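Matching sites in phosphoserine aminotransferase from Bacillus circulans, a protein that catalyses the reversible, pyridoxal-phosphate-dependent transamination that interconverts 3-phosphohydroxypyruvate and phosphoserine, a step of serine biosynthesis (PDB 1BT4 (chain A, 2.30 Å), residues G171-D176 and N185-V190), and in its relative phosphoserine aminotransferase from Bacillus alcalophilus (PDB 1W23 (chain B, 1.08 Å), residues A171-D176 and N185-I190). Structure 2 is superposed on structure 1 by the backbone atoms of these residues (RMSD 0.21 Å); each is numbered along its deposited sequence.

Structure 1 (1BT4). With PLP (pyridoxal-5'-phosphate), chain C.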
loop_
_atom_site.group_PDB
_atom_site.type_symbol
_atom_site.label_atom_id
_atom_site.label_comp_id
_atom_site.label_asym_id
_atom_site.label_seq_id
_atom_site.Cartn_x
_atom_site.Cartn_y
_atom_site.Cartn_z
ATOM N N GLY A 171 -1.990 -17.022 -12.492
ATOM C CA GLY A 171 -1.865 -16.024 -13.537
ATOM C C GLY A 171 -1.783 -14.573 -13.111
ATOM O O GLY A 171 -2.565 -14.096 -12.285
ATOM N N ASP A 172 -0.799 -13.878 -13.670
ATOM C CA ASP A 172 -0.597 -12.461 -13.403
ATOM C C ASP A 172 -1.552 -11.725 -14.348
ATOM O O ASP A 172 -1.351 -11.715 -15.572
ATOM C CB ASP A 172 0.854 -12.078 -13.706
ATOM C CG ASP A 172 1.157 -10.626 -13.406
ATOM O OD1 ASP A 172 0.224 -9.824 -13.153
ATOM O OD2 ASP A 172 2.358 -10.287 -13.418
ATOM N N MET A 173 -2.608 -11.147 -13.778
ATOM C CA MET A 173 -3.600 -10.425 -14.570
ATOM C C MET A 173 -3.614 -8.941 -14.263
ATOM O O MET A 173 -4.637 -8.277 -14.448
ATOM C CB MET A 173 -5.000 -11.008 -14.349
ATOM C CG MET A 173 -5.194 -12.399 -14.923
ATOM S SD MET A 173 -6.874 -12.999 -14.679
ATOM C CE MET A 173 -6.874 -14.505 -15.691
ATOM N N SER A 174 -2.471 -8.415 -13.831
ATOM C CA SER A 174 -2.357 -7.001 -13.497
ATOM C C SER A 174 -2.962 -6.075 -14.541
ATOM O O SER A 174 -3.802 -5.237 -14.209
ATOM C CB SER A 174 -0.899 -6.610 -13.265
ATOM O OG SER A 174 -0.339 -7.294 -12.157
ATOM N N SER A 175 -2.609 -6.282 -15.807
ATOM C CA SER A 175 -3.104 -5.410 -16.864
ATOM C C SER A 175 -4.385 -5.775 -17.621
ATOM O O SER A 175 -4.815 -5.017 -18.486
ATOM C CB SER A 175 -1.973 -5.041 -17.836
ATOM O OG SER A 175 -1.475 -6.177 -18.511
ATOM N N ASP A 176 -5.004 -6.915 -17.329
ATOM C CA ASP A 176 -6.253 -7.230 -18.020
ATOM C C ASP A 176 -7.371 -7.799 -17.160
ATOM O O ASP A 176 -8.436 -8.140 -17.670
ATOM C CB ASP A 176 -6.025 -8.075 -19.286
ATOM C CG ASP A 176 -5.771 -9.548 -19.003
ATOM O OD1 ASP A 176 -5.592 -9.944 -17.831
ATOM O OD2 ASP A 176 -5.750 -10.326 -19.984
ATOM N N ASN A 185 -12.561 -21.005 -12.285
ATOM C CA ASN A 185 -12.374 -22.387 -11.857
ATOM C C ASN A 185 -11.124 -23.012 -12.460
ATOM O O ASN A 185 -10.595 -23.979 -11.926
ATOM C CB ASN A 185 -13.614 -23.224 -12.193
ATOM C CG ASN A 185 -14.840 -22.781 -11.410
ATOM O OD1 ASN A 185 -14.824 -22.734 -10.179
ATOM N ND2 ASN A 185 -15.907 -22.446 -12.122
ATOM N N GLN A 186 -10.656 -22.455 -13.574
ATOM C CA GLN A 186 -9.440 -22.949 -14.223
ATOM C C GLN A 186 -8.186 -22.602 -13.413
ATOM O O GLN A 186 -7.159 -23.261 -13.545
ATOM C CB GLN A 186 -9.266 -22.316 -15.603
ATOM C CG GLN A 186 -10.115 -22.874 -16.699
ATOM C CD GLN A 186 -9.703 -22.311 -18.044
ATOM O OE1 GLN A 186 -9.881 -21.124 -18.305
ATOM N NE2 GLN A 186 -9.108 -23.149 -18.888
ATOM N N PHE A 187 -8.276 -21.550 -12.600
ATOM C CA PHE A 187 -7.150 -21.078 -11.807
ATOM C C PHE A 187 -7.158 -21.450 -10.342
ATOM O O PHE A 187 -8.204 -21.656 -9.732
ATOM C CB PHE A 187 -7.040 -19.556 -11.894
ATOM C CG PHE A 187 -6.667 -19.048 -13.252
ATOM C CD1 PHE A 187 -7.617 -18.971 -14.259
ATOM C CD2 PHE A 187 -5.363 -18.633 -13.520
ATOM C CE1 PHE A 187 -7.284 -18.488 -15.522
ATOM C CE2 PHE A 187 -5.015 -18.147 -14.783
ATOM C CZ PHE A 187 -5.976 -18.074 -15.785
ATOM N N GLY A 188 -5.958 -21.499 -9.778
ATOM C CA GLY A 188 -5.802 -21.785 -8.370
ATOM C C GLY A 188 -5.606 -20.438 -7.704
ATOM O O GLY A 188 -6.162 -20.165 -6.634
ATOM N N LEU A 189 -4.827 -19.584 -8.366
ATOM C CA LEU A 189 -4.540 -18.253 -7.862
ATOM C C LEU A 189 -4.371 -17.259 -9.005
ATOM O O LEU A 189 -3.596 -17.479 -9.943
ATOM C CB LEU A 189 -3.283 -18.275 -6.986
ATOM C CG LEU A 189 -2.990 -17.056 -6.101
ATOM C CD1 LEU A 189 -2.085 -17.463 -4.974
ATOM C CD2 LEU A 189 -2.382 -15.920 -6.886
ATOM N N VAL A 190 -5.120 -16.165 -8.906
ATOM C CA VAL A 190 -5.098 -15.071 -9.872
ATOM C C VAL A 190 -4.711 -13.799 -9.105
ATOM O O VAL A 190 -5.172 -13.590 -7.995
ATOM C CB VAL A 190 -6.500 -14.909 -10.522
ATOM C CG1 VAL A 190 -6.714 -13.484 -11.017
ATOM C CG2 VAL A 190 -6.652 -15.887 -11.670
HETATM N N1 PLP C . 2.991 -7.739 -13.795
HETATM C C2 PLP C . 2.213 -7.233 -14.784
HETATM C C2A PLP C . 1.700 -8.150 -15.850
HETATM C C3 PLP C . 1.920 -5.864 -14.742
HETATM O O3 PLP C . 1.174 -5.312 -15.710
HETATM C C4 PLP C . 2.424 -5.062 -13.701
HETATM C C4A PLP C . 1.979 -3.620 -13.626
HETATM C C5 PLP C . 3.256 -5.654 -12.700
HETATM C C6 PLP C . 3.508 -6.998 -12.785
HETATM C C5A PLP C . 3.948 -4.870 -11.575
HETATM O O4P PLP C . 2.981 -4.242 -10.731
HETATM P P PLP C . 3.559 -3.368 -9.504
HETATM O O1P PLP C . 2.377 -3.005 -8.642
HETATM O O2P PLP C . 4.376 -2.266 -10.111
HETATM O O3P PLP C . 4.509 -4.318 -8.703
#
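The Phe187 ring receives the methyl end of Met173, whose CE stands 3.7 Å from Phe187 CZ; the strand backbone comes close too, with Gly171 N 3.9 Å from Phe187 CD2, and Phe161 meets the ring edge-to-face. On the cofactor side, Ser174 CB rests against the pyridine ring of PLP, 3.3 Å from its C3. The contact joins the C-terminal end of strand 169-172 to the beginning of its parallel neighbour 189-193, in the central seven-stranded sheet of this class-V aminotransferase. Gly171 pairs with Val190, and Gly171 N donates to Leu189 O at 3.0 Å; the Leu189 side chain packs on Ile170. Met173 runs extended beyond CG (chi2 -178°), which carries its sulfur across Val190, SD lying 3.7 Å from Val190 CG1. At the end of the strand, Asp172 turns its carboxylate to the cofactor, OD2 being 2.7 Å from PLP N1, a hallmark of fold-type I PLP enzymes. Its OD1 accepts from Ser174 N, closing an Asx turn, and from Ser174 OG at 2.8 Å; two bonds thus hold the carboxylate in position.

Structure 2 (1W23). With PLP (pyridoxal-5'-phosphate), chain D.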
loop_
_atom_site.group_PDB
_atom_site.type_symbol
_atom_site.label_atom_id
_atom_site.label_comp_id
_atom_site.label_asym_id
_atom_site.label_seq_id
_atom_site.Cartn_x
_atom_site.Cartn_y
_atom_site.Cartn_z
ATOM N N ALA B 171 -2.029 -16.992 -12.445
ATOM C CA ALA B 171 -1.887 -15.939 -13.457
ATOM C C ALA B 171 -1.719 -14.552 -12.850
ATOM O O ALA B 171 -2.491 -14.122 -11.977
ATOM C CB ALA B 171 -3.142 -15.916 -14.345
ATOM N N ASP B 172 -0.742 -13.844 -13.389
ATOM C CA ASP B 172 -0.559 -12.408 -13.199
ATOM C C ASP B 172 -1.462 -11.731 -14.231
ATOM O O ASP B 172 -1.154 -11.657 -15.427
ATOM C CB ASP B 172 0.899 -12.011 -13.452
ATOM C CG ASP B 172 1.163 -10.521 -13.388
ATOM O OD1 ASP B 172 0.200 -9.725 -13.142
ATOM O OD2 ASP B 172 2.339 -10.156 -13.588
ATOM N N MET B 173 -2.617 -11.262 -13.743
ATOM C CA MET B 173 -3.634 -10.593 -14.559
ATOM C C MET B 173 -3.631 -9.092 -14.324
ATOM O O MET B 173 -4.659 -8.417 -14.562
ATOM C CB MET B 173 -5.046 -11.164 -14.340
ATOM C CG MET B 173 -5.081 -12.698 -14.654
ATOM S SD MET B 173 -6.800 -13.234 -14.710
ATOM C CE MET B 173 -6.608 -14.928 -15.290
ATOM N N SER B 174 -2.524 -8.525 -13.874
ATOM C CA SER B 174 -2.467 -7.109 -13.553
ATOM C C SER B 174 -3.062 -6.213 -14.617
ATOM O O SER B 174 -3.817 -5.288 -14.278
ATOM C CB SER B 174 -1.039 -6.674 -13.323
ATOM O OG SER B 174 -0.466 -7.263 -12.160
ATOM N N SER B 175 -2.753 -6.433 -15.905
ATOM C CA SER B 175 -3.152 -5.476 -16.917
ATOM C C SER B 175 -4.381 -5.881 -17.725
ATOM O O SER B 175 -4.758 -5.135 -18.642
ATOM C CB SER B 175 -1.962 -5.079 -17.772
ATOM O OG SER B 175 -1.338 -6.230 -18.322
ATOM N N ASP B 176 -5.091 -6.958 -17.366
ATOM C CA ASP B 176 -6.370 -7.247 -18.006
ATOM C C ASP B 176 -7.425 -7.826 -17.085
ATOM O O ASP B 176 -8.524 -8.155 -17.574
ATOM C CB ASP B 176 -6.235 -8.124 -19.258
ATOM C CG ASP B 176 -5.918 -9.594 -18.987
ATOM O OD1 ASP B 176 -5.666 -9.913 -17.790
ATOM O OD2 ASP B 176 -5.916 -10.372 -19.974
ATOM N N ASN B 185 -12.592 -20.807 -12.142
ATOM C CA ASN B 185 -12.233 -22.152 -11.714
ATOM C C ASN B 185 -11.151 -22.804 -12.553
ATOM O O ASN B 185 -10.701 -23.903 -12.186
ATOM C CB ASN B 185 -13.495 -22.970 -11.573
ATOM C CG ASN B 185 -14.124 -23.363 -12.836
ATOM O OD1 ASN B 185 -13.596 -23.215 -13.924
ATOM N ND2 ASN B 185 -15.309 -23.902 -12.559
ATOM N N GLN B 186 -10.670 -22.189 -13.641
ATOM C CA GLN B 186 -9.478 -22.708 -14.314
ATOM C C GLN B 186 -8.222 -22.484 -13.499
ATOM O O GLN B 186 -7.149 -23.065 -13.850
ATOM C CB GLN B 186 -9.319 -22.033 -15.699
ATOM C CG GLN B 186 -10.362 -22.375 -16.727
ATOM C CD GLN B 186 -10.043 -21.913 -18.156
ATOM O OE1 GLN B 186 -10.201 -20.770 -18.545
ATOM N NE2 GLN B 186 -9.534 -22.827 -18.979
ATOM N N PHE B 187 -8.249 -21.615 -12.481
ATOM C CA PHE B 187 -7.066 -21.130 -11.790
ATOM C C PHE B 187 -7.032 -21.549 -10.333
ATOM O O PHE B 187 -8.065 -21.555 -9.652
ATOM C CB PHE B 187 -7.052 -19.588 -11.823
ATOM C CG PHE B 187 -6.966 -19.076 -13.264
ATOM C CD1 PHE B 187 -8.111 -18.830 -14.008
ATOM C CD2 PHE B 187 -5.752 -18.858 -13.885
ATOM C CE1 PHE B 187 -8.017 -18.402 -15.330
ATOM C CE2 PHE B 187 -5.653 -18.466 -15.181
ATOM C CZ PHE B 187 -6.784 -18.232 -15.930
ATOM N N GLY B 188 -5.834 -21.778 -9.835
ATOM C CA GLY B 188 -5.620 -21.850 -8.409
ATOM C C GLY B 188 -5.467 -20.505 -7.731
ATOM O O GLY B 188 -5.833 -20.333 -6.565
ATOM N N MET B 189 -4.895 -19.555 -8.482
ATOM C CA MET B 189 -4.691 -18.202 -7.953
ATOM C C MET B 189 -4.596 -17.234 -9.106
ATOM O O MET B 189 -3.937 -17.536 -10.143
ATOM C CB MET B 189 -3.443 -18.188 -7.076
ATOM C CG MET B 189 -3.189 -16.835 -6.446
ATOM S SD MET B 189 -1.806 -16.836 -5.301
ATOM C CE MET B 189 -0.839 -15.578 -6.168
ATOM N N ILE B 190 -5.169 -16.069 -8.947
ATOM C CA ILE B 190 -5.060 -14.915 -9.846
ATOM C C ILE B 190 -4.623 -13.723 -9.023
ATOM O O ILE B 190 -5.136 -13.533 -7.910
ATOM C CB ILE B 190 -6.437 -14.617 -10.472
ATOM C CG1 ILE B 190 -6.889 -15.743 -11.391
ATOM C CG2 ILE B 190 -6.455 -13.263 -11.098
ATOM C CD1 ILE B 190 -8.337 -15.693 -11.717
HETATM N N1 PLP D . 2.749 -7.520 -13.809
HETATM C C2 PLP D . 2.176 -6.848 -14.875
HETATM C C2A PLP D . 1.563 -7.682 -15.937
HETATM C C3 PLP D . 2.188 -5.462 -14.901
HETATM O O3 PLP D . 1.622 -4.824 -15.900
HETATM C C4 PLP D . 2.816 -4.730 -13.828
HETATM C C4A PLP D . 2.756 -3.244 -13.839
HETATM C C5 PLP D . 3.372 -5.454 -12.761
HETATM C C6 PLP D . 3.345 -6.839 -12.793
HETATM C C5A PLP D . 4.074 -4.791 -11.611
HETATM O O4P PLP D . 3.057 -4.278 -10.673
HETATM P P PLP D . 3.545 -3.433 -9.363
HETATM O O1P PLP D . 4.243 -2.212 -9.878
HETATM O O2P PLP D . 4.475 -4.341 -8.574
HETATM O O3P PLP D . 2.219 -3.199 -8.656
#
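Against the Phe187 ring lies the methyl end of Met173, with CE 3.4 Å from Phe187 CZ; strand residue Ala171 also reaches the ring, through its CB at 3.7 Å from Phe187 CE2, and Phe161 meets the ring edge-to-face. At the cofactor, Ser174 CB rests against the pyridine ring of PLP, 3.6 Å from its C2. Ala171 pairs with Ile190 in parallel register, and Ala171 N donates to Met189 O at 3.0 Å; the Met189 side chain, deposited in two conformers, packs on Ile170 in the one given. Extended beyond CG (chi2 -169°), Met173 brings its sulfur across Ile190, SD lying 3.6 Å from Ile190 CG2, while Ile190 CD1 comes to 4.0 Å from Met173 CE. Carbons of Ala171, Ile190 and Phe187 thus all touch the methyl end of Met173. Asp172 directs its carboxylate to the cofactor, OD2 being 2.7 Å from PLP N1, the fold-type I hallmark. Ser174 grips the other oxygen, OD1, twice: its backbone N closes an Asx turn, and its OG bonds at 2.7 Å, which holds the carboxylate in position.

How the two compare
At the first exchanged position, Gly171(A) has no side chain, whereas Ala171(B) adds a buried CB. That methyl makes two contacts present in structure 2 alone, each at 3.7 Å: Ala171(B) CB to Met173(B) CE, and Ala171(B) CB to Phe187(B) CE2. It thus adds apolar packing between the strand and the methionine and phenylalanine side chains, consistent with a tighter local fit. Leu189(A) is replaced by Met189(B), but the backbone role is common to both: Gly171(A) N bonds to Leu189(A) O, and Ala171(B) N to Met189(B) O. At the third position Val190(A) corresponds to Ile190(B), with the CB atoms coincident within the error. Matched by place, CG1 of Val190(A) and CG2 of Ile190(B) are 0.3 Å apart, and CG2 of Val190(A) and CG1 of Ile190(B) 0.4 Å apart. What has no counterpart is CD1 of Ile190(B), one further carbon on a side chain that touches Met173(A) or Met173(B) in its own structure. The side chains of Asp172(A), Met173(A), Ser174(A), Ser175(A) and their counterparts keep their places within the error. PLP is bound in both, and the bonds from Ser174(A) N and OG to Asp172(A) OD1 recur between Ser174(B) and Asp172(B).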